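Local coordinates for protein ribonuclease J (Methanolobus psychrophilus R15, PDB 5HAB) that acts as an archaeal exoribonuclease of the metallo-beta-lactamase and beta-CASP family, degrading RNA and captured here in complex with it, at residues 26-31 and 463-468; 43-48 and 91-96; 200-205 and 238-243. The protein carries 1 engineered substitution. All coordinates share one frame; numbering follows the deposited sequence.

Interaction 1 (26-31 and 463-468); sequences IGIIAV and EELYIE
Ile26 and Ile467 bind each other through both backbone N-H and C=O groups, and this reciprocal pair opens an antiparallel ladder between strands 26-31 and 464-468. Ile26 N reaches Ile467 O at 2.8 Å, almost straight at 174°, and Ile467 N donates in return to Ile26 O. Two residues on, Ile28 and Leu465 repeat the exchange, Leu465 N meeting Ile28 O at 2.9 Å from a position tilted 30° out of the carbonyl plane. A fifth bond, Ala30 N to Glu463 O at 2.9 Å, continues the ladder. The carbonyls also take weaker CA-H...O contacts; Gly27 CA, in a non-hydrogen-bonded pair with Tyr466, lies 3.4 Å from Leu465 O.

On one face of the sheet Ile29 and Glu464 lie alongside each other in the same direction. Glu464 starts with CG anti to its own N (chi1 172°) and stays extended, which carries its carboxylate along the isoleucine: Glu464 CD is 3.6 Å from Ile29 CG1. The same chain lies over a face of the Tyr466 ring, with Glu464 CG 3.5 Å from the ring plane and displaced from the ring centre. Glu464 OE2 is satisfied by a salt bridge to Arg45 NE, while Glu463 OE1 accepts from the backbone N of Arg460. On the other face the CB atoms pair up, Ile28 CB lying 4.1 Å from Leu465 CB.

Strand 464-469 is thus added from the C-terminal end of the chain as the outermost strand of the mixed sheet within this chain, next to 24-32, whose other edge is bonded to strand 41-46. The face carrying Ile28, Leu465 and Ile467 packs on strands 222-228 and 427-431 of the second sheet, as in the metallo-beta-lactamase sandwich.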
ATOM      1  N   ILE B  26      -5.524 -39.316  18.283  1.00 50.36           N
ATOM      2  CA  ILE B  26      -4.564 -38.247  18.039  1.00 41.65           C
ATOM      3  C   ILE B  26      -5.144 -36.903  18.467  1.00 37.16           C
ATOM      4  O   ILE B  26      -6.269 -36.578  18.130  1.00 30.19           O
ATOM      5  CB  ILE B  26      -4.161 -38.204  16.544  1.00 48.51           C
ATOM      6  CG1 ILE B  26      -3.575 -39.545  16.096  1.00 44.63           C
ATOM      7  CG2 ILE B  26      -3.186 -37.061  16.272  1.00 39.29           C
ATOM      8  CD1 ILE B  26      -2.202 -39.828  16.658  1.00 36.53           C
ATOM      9  N   GLY B  27      -4.378 -36.121  19.214  1.00 41.91           N
ATOM     10  CA  GLY B  27      -4.777 -34.764  19.519  1.00 39.16           C
ATOM     11  C   GLY B  27      -3.797 -33.772  18.927  1.00 40.00           C
ATOM     12  O   GLY B  27      -2.590 -33.901  19.116  1.00 36.11           O
ATOM     13  N   ILE B  28      -4.311 -32.784  18.203  1.00 35.84           N
ATOM     14  CA  ILE B  28      -3.477 -31.702  17.699  1.00 28.05           C
ATOM     15  C   ILE B  28      -3.873 -30.478  18.500  1.00 27.40           C
ATOM     16  O   ILE B  28      -4.943 -29.919  18.294  1.00 30.84           O
ATOM     17  CB  ILE B  28      -3.658 -31.445  16.187  1.00 36.92           C
ATOM     18  CG1 ILE B  28      -3.525 -32.735  15.369  1.00 31.82           C
ATOM     19  CG2 ILE B  28      -2.655 -30.393  15.715  1.00 29.52           C
ATOM     20  CD1 ILE B  28      -2.160 -33.365  15.416  1.00 30.12           C
ATOM     21  N   ILE B  29      -3.017 -30.077  19.428  1.00 28.54           N
ATOM     22  CA  ILE B  29      -3.314 -28.968  20.325  1.00 35.10           C
ATOM     23  C   ILE B  29      -2.519 -27.734  19.925  1.00 30.24           C
ATOM     24  O   ILE B  29      -1.287 -27.752  19.901  1.00 31.08           O
ATOM     25  CB  ILE B  29      -3.039 -29.342  21.796  1.00 33.66           C
ATOM     26  CG1 ILE B  29      -3.856 -30.573  22.201  1.00 38.43           C
ATOM     27  CG2 ILE B  29      -3.383 -28.176  22.705  1.00 32.35           C
ATOM     28  CD1 ILE B  29      -3.113 -31.885  22.050  1.00 31.22           C
ATOM     29  N   ALA B  30      -3.238 -26.666  19.596  1.00 27.96           N
ATOM     30  CA  ALA B  30      -2.624 -25.391  19.256  1.00 27.98           C
ATOM     31  C   ALA B  30      -2.427 -24.558  20.518  1.00 29.26           C
ATOM     32  O   ALA B  30      -3.401 -24.158  21.152  1.00 30.72           O
ATOM     33  CB  ALA B  30      -3.494 -24.644  18.245  1.00 22.48           C
ATOM     34  N   VAL B  31      -1.178 -24.292  20.892  1.00 26.16           N
ATOM     35  CA  VAL B  31      -0.936 -23.598  22.150  1.00 31.50           C
ATOM     36  C   VAL B  31      -0.594 -22.136  21.906  1.00 25.28           C
ATOM     37  O   VAL B  31      -1.198 -21.237  22.494  1.00 28.02           O
ATOM     38  CB  VAL B  31       0.167 -24.288  22.963  1.00 33.89           C
ATOM     39  CG1 VAL B  31       0.293 -23.632  24.326  1.00 24.11           C
ATOM     40  CG2 VAL B  31      -0.157 -25.761  23.112  1.00 29.13           C
ATOM     41  N   GLU B 463      -7.000 -24.509  21.208  1.00 26.51           N
ATOM     42  CA  GLU B 463      -7.953 -25.453  20.636  1.00 29.51           C
ATOM     43  C   GLU B 463      -7.298 -26.803  20.361  1.00 32.06           C
ATOM     44  O   GLU B 463      -6.115 -26.879  20.023  1.00 27.71           O
ATOM     45  CB  GLU B 463      -8.553 -24.885  19.346  1.00 32.93           C
ATOM     46  CG  GLU B 463      -9.765 -25.649  18.838  1.00 48.28           C
ATOM     47  CD  GLU B 463     -10.407 -25.007  17.623  1.00 65.55           C
ATOM     48  OE1 GLU B 463      -9.852 -24.013  17.095  1.00 47.76           O
ATOM     49  OE2 GLU B 463     -11.474 -25.500  17.200  1.00 63.84           O
ATOM     50  N   GLU B 464      -8.070 -27.868  20.557  1.00 30.90           N
ATOM     51  CA  GLU B 464      -7.616 -29.227  20.280  1.00 29.99           C
ATOM     52  C   GLU B 464      -8.441 -29.914  19.190  1.00 34.65           C
ATOM     53  O   GLU B 464      -9.668 -29.975  19.262  1.00 33.10           O
ATOM     54  CB  GLU B 464      -7.638 -30.069  21.560  1.00 36.17           C
ATOM     55  CG  GLU B 464      -7.370 -31.562  21.337  1.00 37.00           C
ATOM     56  CD  GLU B 464      -6.987 -32.293  22.621  1.00 50.34           C
ATOM     57  OE1 GLU B 464      -7.218 -31.741  23.722  1.00 35.16           O
ATOM     58  OE2 GLU B 464      -6.466 -33.426  22.529  1.00 32.26           O
ATOM     59  N   LEU B 465      -7.758 -30.398  18.163  1.00 30.26           N
ATOM     60  CA  LEU B 465      -8.387 -31.200  17.130  1.00 28.38           C
ATOM     61  C   LEU B 465      -8.245 -32.659  17.537  1.00 40.64           C
ATOM     62  O   LEU B 465      -7.135 -33.132  17.778  1.00 33.08           O
ATOM     63  CB  LEU B 465      -7.735 -30.956  15.772  1.00 31.84           C
ATOM     64  CG  LEU B 465      -8.183 -31.861  14.628  1.00 30.71           C
ATOM     65  CD1 LEU B 465      -9.585 -31.491  14.166  1.00 35.84           C
ATOM     66  CD2 LEU B 465      -7.187 -31.800  13.478  1.00 29.25           C
ATOM     67  N   TYR B 466      -9.364 -33.367  17.637  1.00 36.68           N
ATOM     68  CA  TYR B 466      -9.322 -34.783  17.980  1.00 43.54           C
ATOM     69  C   TYR B 466      -9.468 -35.599  16.708  1.00 38.16           C
ATOM     70  O   TYR B 466     -10.401 -35.384  15.949  1.00 40.13           O
ATOM     71  CB  TYR B 466     -10.439 -35.144  18.957  1.00 41.09           C
ATOM     72  CG  TYR B 466     -10.392 -34.427  20.290  1.00 36.10           C
ATOM     73  CD1 TYR B 466     -10.791 -33.099  20.390  1.00 37.47           C
ATOM     74  CD2 TYR B 466      -9.974 -35.075  21.448  1.00 34.12           C
ATOM     75  CE1 TYR B 466     -10.773 -32.430  21.598  1.00 43.68           C
ATOM     76  CE2 TYR B 466      -9.952 -34.408  22.672  1.00 41.08           C
ATOM     77  CZ  TYR B 466     -10.353 -33.083  22.735  1.00 38.67           C
ATOM     78  OH  TYR B 466     -10.339 -32.398  23.931  1.00 42.36           O
ATOM     79  N   ILE B 467      -8.552 -36.530  16.475  1.00 38.38           N
ATOM     80  CA  ILE B 467      -8.630 -37.435  15.337  1.00 36.71           C
ATOM     81  C   ILE B 467      -8.638 -38.882  15.816  1.00 51.44           C
ATOM     82  O   ILE B 467      -7.716 -39.305  16.500  1.00 50.96           O
ATOM     83  CB  ILE B 467      -7.473 -37.211  14.359  1.00 35.57           C
ATOM     84  CG1 ILE B 467      -7.466 -35.768  13.856  1.00 36.79           C
ATOM     85  CG2 ILE B 467      -7.573 -38.188  13.189  1.00 40.81           C
ATOM     86  CD1 ILE B 467      -6.273 -35.453  12.992  1.00 26.00           C
ATOM     87  N   GLU B 468      -9.667 -39.642  15.464  1.00 48.53           N
ATOM     88  CA  GLU B 468      -9.687 -41.059  15.798  1.00 49.36           C
ATOM     89  C   GLU B 468      -9.289 -41.874  14.578  1.00 60.25           C
ATOM     90  O   GLU B 468     -10.090 -42.030  13.660  1.00 49.10           O
ATOM     91  CB  GLU B 468     -11.073 -41.500  16.270  1.00 46.53           C
ATOM     92  CG  GLU B 468     -12.080 -40.380  16.492  1.00 72.02           C
ATOM     93  CD  GLU B 468     -12.030 -39.831  17.902  1.00 70.71           C
ATOM     94  OE1 GLU B 468     -11.546 -40.552  18.800  1.00 79.89           O
ATOM     95  OE2 GLU B 468     -12.526 -38.705  18.125  1.00 75.05           O
TER

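Interaction 2 (43-48 and 91-96); sequences AIRVNE and NEVNGN
Glu48 O accepts a hydrogen bond from Asn96 N at 2.8 Å (160° at the hydrogen). This ties the turn between strands 41-46 and 49-53, a beta hairpin within the mixed sheet of the metallo-beta-lactamase fold, to the start of strand 96-102. Gly95 comes alongside, its CA 3.2 Å from Glu48 O.

The second point of contact is the aliphatic part of Arg45. Its CD lies 3.4 Å from Asn94 O and also touches Val93 CG1, so the arginine chain packs against the bend of the 91-96 loop. That bend is an inverse gamma turn centred on Asn94, closed by Gly95 N bonding to Val93 O.

Further out, the guanidinium is held by more than one partner. A salt bridge joins Arg45 NH1 to Glu25, and Asn47, whose OD1 accepts from Glu25 N, belongs to the same cluster. Val93 rests on Ile50 of the neighbouring strand. The arginine chain is extended as far as CD and then bends (chi3 58°), bringing NH1 back to its own hairpin: Arg45 NH1 donates to Asn47 O at 3.0 Å, with that oxygen only 7° out of the guanidinium plane.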
ATOM      1  N   ALA B  43       1.186 -29.107  20.580  1.00 23.85           N
ATOM      2  CA  ALA B  43       1.254 -30.336  21.358  1.00 34.03           C
ATOM      3  C   ALA B  43       0.584 -31.470  20.597  1.00 26.93           C
ATOM      4  O   ALA B  43      -0.556 -31.347  20.169  1.00 32.18           O
ATOM      5  CB  ALA B  43       0.609 -30.148  22.735  1.00 27.79           C
ATOM      6  N   ILE B  44       1.316 -32.561  20.404  1.00 34.41           N
ATOM      7  CA  ILE B  44       0.796 -33.736  19.721  1.00 29.91           C
ATOM      8  C   ILE B  44       0.505 -34.819  20.753  1.00 39.00           C
ATOM      9  O   ILE B  44       1.417 -35.347  21.377  1.00 40.49           O
ATOM     10  CB  ILE B  44       1.782 -34.261  18.659  1.00 35.70           C
ATOM     11  CG1 ILE B  44       2.200 -33.151  17.689  1.00 32.65           C
ATOM     12  CG2 ILE B  44       1.182 -35.452  17.913  1.00 24.77           C
ATOM     13  CD1 ILE B  44       1.045 -32.526  16.940  1.00 29.63           C
ATOM     14  N   ARG B  45      -0.763 -35.165  20.913  1.00 39.23           N
ATOM     15  CA  ARG B  45      -1.167 -36.189  21.862  1.00 44.09           C
ATOM     16  C   ARG B  45      -1.388 -37.504  21.127  1.00 37.83           C
ATOM     17  O   ARG B  45      -2.129 -37.558  20.158  1.00 40.13           O
ATOM     18  CB  ARG B  45      -2.447 -35.769  22.600  1.00 34.18           C
ATOM     19  CG  ARG B  45      -2.973 -36.796  23.595  1.00 42.24           C
ATOM     20  CD  ARG B  45      -4.190 -36.274  24.357  1.00 34.17           C
ATOM     21  NE  ARG B  45      -5.282 -35.907  23.458  1.00 39.23           N
ATOM     22  CZ  ARG B  45      -6.063 -36.778  22.824  1.00 47.04           C
ATOM     23  NH1 ARG B  45      -5.883 -38.081  22.989  1.00 42.86           N
ATOM     24  NH2 ARG B  45      -7.027 -36.345  22.022  1.00 45.16           N
ATOM     25  N   VAL B  46      -0.704 -38.554  21.557  1.00 41.03           N
ATOM     26  CA  VAL B  46      -1.002 -39.896  21.088  1.00 37.49           C
ATOM     27  C   VAL B  46      -1.573 -40.684  22.264  1.00 47.64           C
ATOM     28  O   VAL B  46      -0.851 -41.041  23.205  1.00 49.25           O
ATOM     29  CB  VAL B  46       0.227 -40.577  20.489  1.00 46.87           C
ATOM     30  CG1 VAL B  46      -0.188 -41.831  19.729  1.00 41.95           C
ATOM     31  CG2 VAL B  46       0.969 -39.613  19.574  1.00 39.61           C
ATOM     32  N   ASN B  47      -2.883 -40.903  22.217  1.00 45.83           N
ATOM     33  CA  ASN B  47      -3.629 -41.530  23.303  1.00 48.12           C
ATOM     34  C   ASN B  47      -3.491 -40.717  24.594  1.00 45.92           C
ATOM     35  O   ASN B  47      -4.256 -39.778  24.815  1.00 53.90           O
ATOM     36  CB  ASN B  47      -3.167 -42.976  23.484  1.00 39.09           C
ATOM     37  CG  ASN B  47      -3.455 -43.822  22.256  1.00 37.87           C
ATOM     38  OD1 ASN B  47      -4.473 -43.635  21.589  1.00 54.09           O
ATOM     39  ND2 ASN B  47      -2.548 -44.731  21.931  1.00 38.43           N
ATOM     40  N   GLU B  48      -2.535 -41.064  25.449  1.00 43.24           N
ATOM     41  CA  GLU B  48      -2.355 -40.312  26.693  1.00 45.75           C
ATOM     42  C   GLU B  48      -0.913 -39.851  26.888  1.00 41.88           C
ATOM     43  O   GLU B  48      -0.555 -39.362  27.958  1.00 46.08           O
ATOM     44  CB  GLU B  48      -2.802 -41.138  27.902  1.00 51.26           C
ATOM     45  CG  GLU B  48      -4.255 -41.587  27.844  1.00 54.89           C
ATOM     46  CD  GLU B  48      -4.771 -42.085  29.183  1.00 65.03           C
ATOM     47  OE1 GLU B  48      -5.980 -41.919  29.453  1.00 67.86           O
ATOM     48  OE2 GLU B  48      -3.972 -42.653  29.960  1.00 62.21           O
ATOM     49  N   ASN B  91      -3.322 -28.200  31.200  1.00 51.44           N
ATOM     50  CA  ASN B  91      -3.985 -28.849  32.328  1.00 45.08           C
ATOM     51  C   ASN B  91      -5.352 -29.423  31.948  1.00 53.12           C
ATOM     52  O   ASN B  91      -5.896 -30.256  32.671  1.00 55.47           O
ATOM     53  CB  ASN B  91      -4.139 -27.868  33.486  1.00 45.18           C
ATOM     54  CG  ASN B  91      -2.807 -27.387  34.012  1.00 52.23           C
ATOM     55  OD1 ASN B  91      -1.849 -28.156  34.103  1.00 59.52           O
ATOM     56  ND2 ASN B  91      -2.733 -26.106  34.352  1.00 49.86           N
ATOM     57  N   GLU B  92      -5.904 -28.985  30.819  1.00 53.81           N
ATOM     58  CA  GLU B  92      -7.179 -29.522  30.337  1.00 59.92           C
ATOM     59  C   GLU B  92      -6.961 -30.563  29.221  1.00 49.71           C
ATOM     60  O   GLU B  92      -7.921 -31.115  28.680  1.00 50.21           O
ATOM     61  CB  GLU B  92      -8.102 -28.380  29.860  1.00 50.67           C
ATOM     62  CG  GLU B  92      -9.610 -28.706  29.902  1.00 77.50           C
ATOM     63  CD  GLU B  92     -10.504 -27.534  29.484  1.00 68.61           C
ATOM     64  OE1 GLU B  92     -11.574 -27.773  28.875  1.00 52.98           O
ATOM     65  OE2 GLU B  92     -10.145 -26.374  29.778  1.00 63.68           O
ATOM     66  N   VAL B  93      -5.700 -30.823  28.877  1.00 40.97           N
ATOM     67  CA  VAL B  93      -5.377 -31.814  27.846  1.00 45.85           C
ATOM     68  C   VAL B  93      -5.165 -33.175  28.507  1.00 44.53           C
ATOM     69  O   VAL B  93      -4.372 -33.305  29.440  1.00 38.16           O
ATOM     70  CB  VAL B  93      -4.134 -31.407  27.018  1.00 31.89           C
ATOM     71  CG1 VAL B  93      -3.811 -32.479  25.976  1.00 21.63           C
ATOM     72  CG2 VAL B  93      -4.355 -30.056  26.350  1.00 35.32           C
ATOM     73  N   ASN B  94      -5.857 -34.190  27.998  1.00 49.62           N
ATOM     74  CA  ASN B  94      -5.897 -35.503  28.634  1.00 35.49           C
ATOM     75  C   ASN B  94      -4.672 -36.368  28.316  1.00 45.35           C
ATOM     76  O   ASN B  94      -4.764 -37.335  27.563  1.00 51.51           O
ATOM     77  CB  ASN B  94      -7.178 -36.234  28.214  1.00 53.20           C
ATOM     78  CG  ASN B  94      -7.559 -37.358  29.166  1.00 74.71           C
ATOM     79  OD1 ASN B  94      -7.190 -37.347  30.340  1.00 63.45           O
ATOM     80  ND2 ASN B  94      -8.308 -38.332  28.659  1.00 76.11           N
ATOM     81  N   GLY B  95      -3.533 -36.033  28.914  1.00 41.10           N
ATOM     82  CA  GLY B  95      -2.317 -36.789  28.688  1.00 33.79           C
ATOM     83  C   GLY B  95      -1.123 -36.295  29.481  1.00 39.75           C
ATOM     84  O   GLY B  95      -1.202 -35.291  30.186  1.00 42.19           O
ATOM     85  N   ASN B  96      -0.004 -36.996  29.357  1.00 41.54           N
ATOM     86  CA  ASN B  96       1.213 -36.593  30.051  1.00 51.70           C
ATOM     87  C   ASN B  96       2.321 -36.313  29.050  1.00 42.08           C
ATOM     88  O   ASN B  96       2.543 -37.089  28.119  1.00 33.69           O
ATOM     89  CB  ASN B  96       1.661 -37.668  31.044  1.00 49.21           C
ATOM     90  CG  ASN B  96       0.576 -38.025  32.038  1.00 60.08           C
ATOM     91  OD1 ASN B  96       0.307 -37.271  32.973  1.00 50.27           O
ATOM     92  ND2 ASN B  96      -0.050 -39.184  31.847  1.00 53.37           N
TER

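Interaction 3 (200-205 and 238-243); sequences DRTPTL and TPSELI
Asp200 grips the start of helix 241-253 with both carboxylate oxygens. Its OD2 accepts from Glu241 N at 2.8 Å in a nearly straight bond (169°), and its OD1 accepts from Ser240 OG at 2.7 Å. Both donors arrive on the syn side, somewhat out of the carboxylate plane. OD1 has a second donor on its anti side, Thr202 N, which closes an Asx turn within the 200-205 loop. Three protons thus fix the rotation of this buried carboxylate.

Ser240 is the N-cap of the helix. With OG anti to the backbone N (chi1 167°), its hydroxyl donates to Asp200 OD1 while accepting from Leu242 N at 2.9 Å. Thr202 OG1 lies 2.8 Å from Ser240 OG, close enough to bond, although its proton may go to another acceptor. The first-turn N-H groups of Glu241 and Leu242 are therefore met by side-chain oxygens, and the helix end would be expected to stabilise the negative charge of Asp200.

Further out the hydroxyls lie against aliphatic carbon. Thr202 OG1 also rests against Leu242 CB at 3.5 Å. Thr204 crosses Glu241 at about a right angle, its OG1 3.4 Å from Glu241 CG. One water joins their polar ends, donating to Glu241 OE1 at 2.8 Å and hydrogen-bonded to Thr204 OG1. The carboxylate of Glu241 also forms a salt bridge to Arg273 of helix 271-283, on which Thr204 also packs. Asp250 of the third subunit packs on Ser240. The nearest atom of the contact is about 7 Å from the bound RNA.

The whole is a side-chain-capped helix N-terminus: a serine N-cap whose neighbouring N-H is taken by Asp200, a carboxylate set in place by its own Asx turn.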
ATOM      1  N   ASP B 200      15.065 -25.858  -0.457  1.00 35.62           N
ATOM      2  CA  ASP B 200      16.216 -25.205  -1.071  1.00 33.53           C
ATOM      3  C   ASP B 200      17.083 -26.267  -1.731  1.00 47.68           C
ATOM      4  O   ASP B 200      17.737 -27.058  -1.057  1.00 53.96           O
ATOM      5  CB  ASP B 200      17.025 -24.403  -0.046  1.00 35.69           C
ATOM      6  CG  ASP B 200      18.013 -23.451  -0.702  1.00 37.15           C
ATOM      7  OD1 ASP B 200      18.401 -23.705  -1.862  1.00 48.72           O
ATOM      8  OD2 ASP B 200      18.397 -22.446  -0.066  1.00 42.67           O
ATOM      9  N   ARG B 201      17.092 -26.259  -3.057  1.00 38.21           N
ATOM     10  CA  ARG B 201      17.740 -27.301  -3.841  1.00 45.23           C
ATOM     11  C   ARG B 201      19.205 -27.004  -4.095  1.00 46.78           C
ATOM     12  O   ARG B 201      19.945 -27.862  -4.571  1.00 53.04           O
ATOM     13  CB  ARG B 201      16.988 -27.439  -5.155  1.00 46.32           C
ATOM     14  CG  ARG B 201      15.556 -27.872  -4.888  1.00 60.51           C
ATOM     15  CD  ARG B 201      14.667 -27.815  -6.124  1.00 70.79           C
ATOM     16  NE  ARG B 201      13.306 -28.304  -5.864  1.00 83.27           N
ATOM     17  CZ  ARG B 201      12.375 -27.592  -5.234  1.00 74.19           C
ATOM     18  NH1 ARG B 201      12.679 -26.386  -4.782  1.00 72.23           N
ATOM     19  NH2 ARG B 201      11.165 -28.090  -5.025  1.00 71.84           N
ATOM     20  N   THR B 202      19.623 -25.792  -3.745  1.00 48.90           N
ATOM     21  CA  THR B 202      21.026 -25.401  -3.819  1.00 40.72           C
ATOM     22  C   THR B 202      21.430 -24.634  -2.560  1.00 45.85           C
ATOM     23  O   THR B 202      21.771 -23.454  -2.634  1.00 43.64           O
ATOM     24  CB  THR B 202      21.318 -24.532  -5.075  1.00 46.14           C
ATOM     25  OG1 THR B 202      20.545 -23.326  -5.027  1.00 49.27           O
ATOM     26  CG2 THR B 202      20.979 -25.287  -6.356  1.00 33.64           C
ATOM     27  N   PRO B 203      21.395 -25.304  -1.393  1.00 48.37           N
ATOM     28  CA  PRO B 203      21.767 -24.626  -0.147  1.00 37.51           C
ATOM     29  C   PRO B 203      23.245 -24.275  -0.133  1.00 38.04           C
ATOM     30  O   PRO B 203      24.018 -24.887  -0.866  1.00 49.09           O
ATOM     31  CB  PRO B 203      21.445 -25.664   0.939  1.00 52.57           C
ATOM     32  CG  PRO B 203      20.696 -26.765   0.250  1.00 55.53           C
ATOM     33  CD  PRO B 203      21.117 -26.732  -1.175  1.00 49.55           C
ATOM     34  N   THR B 204      23.633 -23.307   0.685  1.00 40.65           N
ATOM     35  CA  THR B 204      25.035 -22.938   0.791  1.00 47.18           C
ATOM     36  C   THR B 204      25.710 -23.541   2.026  1.00 60.70           C
ATOM     37  O   THR B 204      26.896 -23.302   2.257  1.00 61.73           O
ATOM     38  CB  THR B 204      25.220 -21.408   0.817  1.00 47.94           C
ATOM     39  OG1 THR B 204      24.577 -20.861   1.972  1.00 42.58           O
ATOM     40  CG2 THR B 204      24.630 -20.772  -0.438  1.00 47.32           C
ATOM     41  N   LEU B 205      24.976 -24.318   2.819  1.00 56.93           N
ATOM     42  CA  LEU B 205      25.577 -24.912   4.016  1.00 59.63           C
ATOM     43  C   LEU B 205      25.033 -26.289   4.390  1.00 70.78           C
ATOM     44  O   LEU B 205      25.799 -27.249   4.510  1.00 98.60           O
ATOM     45  CB  LEU B 205      25.408 -23.969   5.208  1.00 46.66           C
ATOM     46  CG  LEU B 205      26.605 -23.886   6.156  1.00 57.41           C
ATOM     47  CD1 LEU B 205      27.893 -23.659   5.384  1.00 57.60           C
ATOM     48  CD2 LEU B 205      26.400 -22.791   7.188  1.00 37.41           C
ATOM     49  N   THR B 238      10.021 -20.353  -3.059  1.00 38.11           N
ATOM     50  CA  THR B 238      11.006 -19.567  -2.332  1.00 35.20           C
ATOM     51  C   THR B 238      12.328 -19.581  -3.083  1.00 32.52           C
ATOM     52  O   THR B 238      12.832 -20.646  -3.431  1.00 38.85           O
ATOM     53  CB  THR B 238      11.253 -20.092  -0.903  1.00 30.79           C
ATOM     54  OG1 THR B 238      10.006 -20.368  -0.260  1.00 33.76           O
ATOM     55  CG2 THR B 238      11.995 -19.052  -0.097  1.00 31.19           C
ATOM     56  N   PRO B 239      12.878 -18.396  -3.361  1.00 32.33           N
ATOM     57  CA  PRO B 239      14.206 -18.334  -3.975  1.00 29.85           C
ATOM     58  C   PRO B 239      15.254 -18.992  -3.084  1.00 37.42           C
ATOM     59  O   PRO B 239      15.150 -18.913  -1.862  1.00 38.81           O
ATOM     60  CB  PRO B 239      14.465 -16.828  -4.126  1.00 30.54           C
ATOM     61  CG  PRO B 239      13.434 -16.152  -3.285  1.00 33.27           C
ATOM     62  CD  PRO B 239      12.257 -17.068  -3.236  1.00 35.64           C
ATOM     63  N   SER B 240      16.232 -19.652  -3.693  1.00 31.59           N
ATOM     64  CA  SER B 240      17.279 -20.329  -2.947  1.00 27.82           C
ATOM     65  C   SER B 240      18.146 -19.361  -2.152  1.00 36.06           C
ATOM     66  O   SER B 240      18.213 -18.170  -2.451  1.00 31.71           O
ATOM     67  CB  SER B 240      18.161 -21.150  -3.887  1.00 32.17           C
ATOM     68  OG  SER B 240      19.350 -21.558  -3.230  1.00 42.40           O
ATOM     69  N   GLU B 241      18.782 -19.885  -1.111  1.00 34.87           N
ATOM     70  CA  GLU B 241      19.786 -19.143  -0.358  1.00 33.53           C
ATOM     71  C   GLU B 241      20.935 -18.722  -1.277  1.00 32.56           C
ATOM     72  O   GLU B 241      21.614 -17.721  -1.039  1.00 31.98           O
ATOM     73  CB  GLU B 241      20.312 -20.004   0.796  1.00 34.12           C
ATOM     74  CG  GLU B 241      21.526 -19.456   1.511  1.00 31.62           C
ATOM     75  CD  GLU B 241      21.251 -18.142   2.202  1.00 37.48           C
ATOM     76  OE1 GLU B 241      22.217 -17.407   2.494  1.00 37.63           O
ATOM     77  OE2 GLU B 241      20.070 -17.841   2.471  1.00 37.43           O
ATOM     78  N   LEU B 242      21.134 -19.496  -2.337  1.00 29.84           N
ATOM     79  CA  LEU B 242      22.159 -19.205  -3.326  1.00 37.73           C
ATOM     80  C   LEU B 242      21.931 -17.837  -3.962  1.00 48.42           C
ATOM     81  O   LEU B 242      22.883 -17.139  -4.297  1.00 42.40           O
ATOM     82  CB  LEU B 242      22.194 -20.297  -4.394  1.00 37.14           C
ATOM     83  CG  LEU B 242      23.252 -20.132  -5.483  1.00 40.19           C
ATOM     84  CD1 LEU B 242      24.635 -19.995  -4.864  1.00 32.10           C
ATOM     85  CD2 LEU B 242      23.211 -21.321  -6.415  1.00 38.79           C
ATOM     86  N   ILE B 243      20.666 -17.461  -4.120  1.00 36.12           N
ATOM     87  CA  ILE B 243      20.311 -16.155  -4.662  1.00 30.83           C
ATOM     88  C   ILE B 243      20.831 -15.038  -3.760  1.00 40.02           C
ATOM     89  O   ILE B 243      21.391 -14.048  -4.241  1.00 42.78           O
ATOM     90  CB  ILE B 243      18.787 -16.043  -4.859  1.00 26.47           C
ATOM     91  CG1 ILE B 243      18.301 -17.115  -5.841  1.00 29.10           C
ATOM     92  CG2 ILE B 243      18.391 -14.641  -5.303  1.00 30.24           C
ATOM     93  CD1 ILE B 243      19.036 -17.114  -7.176  1.00 27.87           C
TER
HETATM   94  O   HOH W   1      24.852 -17.755   1.710  1.00 38.82           O

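How the interactions relate
Interactions 1 and 2 are neighbours, their centres 9 Å apart in one mixed sheet: strand 24-32 pairs with 464-469 on one edge and with 41-46 on the other, and Gly27 N meets Arg45 O across that second seam. Interaction 3 lies 34 Å from interaction 1 and 38 Å from interaction 2, across the chain's centre from the latter and much nearer the RNA. Along the chain, interaction 2 closes before interaction 3 opens, and both fall within the 431 residues that interaction 1 spans. The last strand thus returns to the first, so both ends of the modelled fold share the metallo-beta-lactamase sheet with the beta-CASP insertion between them.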